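Local coordinates for mitotic checkpoint control protein kinase BUB1 (PDB 6JKK) that probably acts as an ATP-dependent protein kinase of the mitotic checkpoint, here represented by its kinase domain, and phosphorylates CENP-E during capture of spindle microtubules, at residues Pro185-Leu190 against Gln204-Gly209. Sequence-based numbering, arbitrary orientation.
Sequences PDNFLL and QLIDFG
The two-stranded antiparallel ribbon between the catalytic loop of a protein kinase and its DFG motif brings Asn187 beside Asp207, the pair that in active kinases holds metal ions. Strands 188-190 and 203-205 make up the ribbon. Leu189 N and O both bond to Gln204, the N-H reaching Gln204 O at 2.8 Å, and Ile206 N extends the ladder to Asn187 O. Phe188 and Leu205 form the non-hydrogen-bonded pair, and a flat ring suits this place because Leu205 CD1 sits over one face, 4.0 Å from its centroid. Leu205 CG stands anti to the backbone N (chi1 -178°), which carries CD1 over the ring. On the other side of the sheet Leu189 CD1 packs against Ile206 CG2 at 3.6 Å, the branched chains crossing at about a right angle.

Asn187 OD1 and Asp207 OD1, both acceptors, stand 3.1 Å apart without a bond, the amide and carboxylate planes 75° apart; such oxygens are consistent with a shared cation site. Asn187 ND2 binds Asp182 O, fixing the amide's rotation, while Asp207 OD2 forms a salt bridge with Lys85, the predicted ATP-binding lysine. An alanine at Asn187 would probably leave Asp182 O without this donor and open a gap beside Asp207.

Phe188 and Leu205 both bury their side chains against Ile169 of helix 156-175, whereas Phe208 turns to helix 92-104, touching Ile97, Cys98 and Ile101.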
loop_
_atom_site.group_PDB
_atom_site.type_symbol
_atom_site.label_atom_id
_atom_site.label_comp_id
_atom_site.label_asym_id
_atom_site.label_seq_id
_atom_site.Cartn_x
_atom_site.Cartn_y
_atom_site.Cartn_z
ATOM N N PRO A 185 3.629 -6.294 0.895
ATOM C CA PRO A 185 2.444 -6.912 1.500
ATOM C C PRO A 185 2.014 -6.234 2.804
ATOM O O PRO A 185 0.821 -6.250 3.112
ATOM C CB PRO A 185 2.900 -8.351 1.764
ATOM C CG PRO A 185 3.991 -8.594 0.772
ATOM C CD PRO A 185 4.708 -7.279 0.681
ATOM N N ASP A 186 2.963 -5.626 3.519
ATOM C CA ASP A 186 2.690 -4.899 4.763
ATOM C C ASP A 186 1.763 -3.700 4.575
ATOM O O ASP A 186 1.108 -3.252 5.525
ATOM C CB ASP A 186 4.003 -4.373 5.353
ATOM C CG ASP A 186 5.093 -5.416 5.388
ATOM O OD1 ASP A 186 5.574 -5.824 4.306
ATOM O OD2 ASP A 186 5.486 -5.811 6.507
ATOM N N ASN A 187 1.724 -3.155 3.362
ATOM C CA ASN A 187 0.988 -1.911 3.140
ATOM C C ASN A 187 -0.407 -2.064 2.547
ATOM O O ASN A 187 -1.039 -1.071 2.174
ATOM C CB ASN A 187 1.838 -0.915 2.347
ATOM C CG ASN A 187 2.943 -0.303 3.192
ATOM O OD1 ASN A 187 2.840 -0.247 4.422
ATOM N ND2 ASN A 187 4.006 0.156 2.539
ATOM N N PHE A 188 -0.878 -3.310 2.451
ATOM C CA PHE A 188 -2.300 -3.580 2.252
ATOM C C PHE A 188 -2.869 -4.195 3.520
ATOM O O PHE A 188 -2.384 -5.231 3.991
ATOM C CB PHE A 188 -2.541 -4.535 1.072
ATOM C CG PHE A 188 -2.363 -3.892 -0.274
ATOM C CD1 PHE A 188 -1.195 -4.093 -1.000
ATOM C CD2 PHE A 188 -3.362 -3.081 -0.813
ATOM C CE1 PHE A 188 -1.017 -3.498 -2.244
ATOM C CE2 PHE A 188 -3.193 -2.479 -2.062
ATOM C CZ PHE A 188 -2.015 -2.692 -2.775
ATOM N N LEU A 189 -3.887 -3.547 4.079
ATOM C CA LEU A 189 -4.603 -4.108 5.218
ATOM C C LEU A 189 -5.861 -4.780 4.705
ATOM O O LEU A 189 -6.484 -4.292 3.758
ATOM C CB LEU A 189 -4.981 -3.011 6.218
ATOM C CG LEU A 189 -3.867 -2.184 6.865
ATOM C CD1 LEU A 189 -4.455 -1.139 7.812
ATOM C CD2 LEU A 189 -2.872 -3.077 7.606
ATOM N N LEU A 190 -6.237 -5.894 5.321
ATOM C CA LEU A 190 -7.539 -6.500 5.043
ATOM C C LEU A 190 -8.518 -5.936 6.052
ATOM O O LEU A 190 -8.388 -6.179 7.257
ATOM C CB LEU A 190 -7.474 -8.025 5.162
ATOM C CG LEU A 190 -8.757 -8.809 4.869
ATOM C CD1 LEU A 190 -9.179 -8.610 3.438
ATOM C CD2 LEU A 190 -8.557 -10.283 5.136
ATOM N N GLN A 204 -7.158 -2.201 1.949
ATOM C CA GLN A 204 -6.856 -0.772 2.060
ATOM C C GLN A 204 -5.351 -0.558 1.973
ATOM O O GLN A 204 -4.579 -1.222 2.671
ATOM C CB GLN A 204 -7.390 -0.211 3.379
ATOM C CG GLN A 204 -7.180 1.295 3.564
ATOM C CD GLN A 204 -7.750 1.800 4.875
ATOM O OE1 GLN A 204 -7.042 1.896 5.879
ATOM N NE2 GLN A 204 -9.038 2.121 4.875
ATOM N N LEU A 205 -4.939 0.364 1.106
ATOM C CA LEU A 205 -3.530 0.730 0.966
ATOM C C LEU A 205 -3.179 1.783 2.015
ATOM O O LEU A 205 -3.905 2.770 2.175
ATOM C CB LEU A 205 -3.281 1.291 -0.436
ATOM C CG LEU A 205 -1.848 1.685 -0.797
ATOM C CD1 LEU A 205 -0.953 0.463 -0.788
ATOM C CD2 LEU A 205 -1.810 2.368 -2.162
ATOM N N ILE A 206 -2.071 1.574 2.727
ATOM C CA ILE A 206 -1.672 2.459 3.824
ATOM C C ILE A 206 -0.214 2.901 3.693
ATOM O O ILE A 206 0.533 2.380 2.855
ATOM C CB ILE A 206 -1.825 1.744 5.184
ATOM C CG1 ILE A 206 -0.803 0.604 5.299
ATOM C CG2 ILE A 206 -3.248 1.200 5.359
ATOM C CD1 ILE A 206 -0.703 -0.058 6.691
ATOM N N ASP A 207 0.182 3.851 4.543
ATOM C CA ASP A 207 1.577 4.263 4.691
ATOM C C ASP A 207 2.116 5.008 3.473
ATOM O O ASP A 207 2.955 4.494 2.733
ATOM C CB ASP A 207 2.476 3.070 5.057
ATOM C CG ASP A 207 2.498 2.788 6.553
ATOM O OD1 ASP A 207 2.728 1.616 6.935
ATOM O OD2 ASP A 207 2.300 3.732 7.348
ATOM N N PHE A 208 1.639 6.234 3.302
ATOM C CA PHE A 208 2.028 7.084 2.183
ATOM C C PHE A 208 3.201 7.988 2.539
ATOM O O PHE A 208 3.345 9.080 1.986
ATOM C CB PHE A 208 0.825 7.910 1.731
ATOM C CG PHE A 208 -0.328 7.068 1.270
ATOM C CD1 PHE A 208 -0.327 6.512 -0.005
ATOM C CD2 PHE A 208 -1.401 6.811 2.115
ATOM C CE1 PHE A 208 -1.383 5.717 -0.434
ATOM C CE2 PHE A 208 -2.465 6.021 1.695
ATOM C CZ PHE A 208 -2.454 5.473 0.420
ATOM N N GLY A 209 4.048 7.510 3.449
ATOM C CA GLY A 209 5.134 8.309 3.997
ATOM C C GLY A 209 6.205 8.753 3.013
ATOM O O GLY A 209 6.870 9.766 3.234
#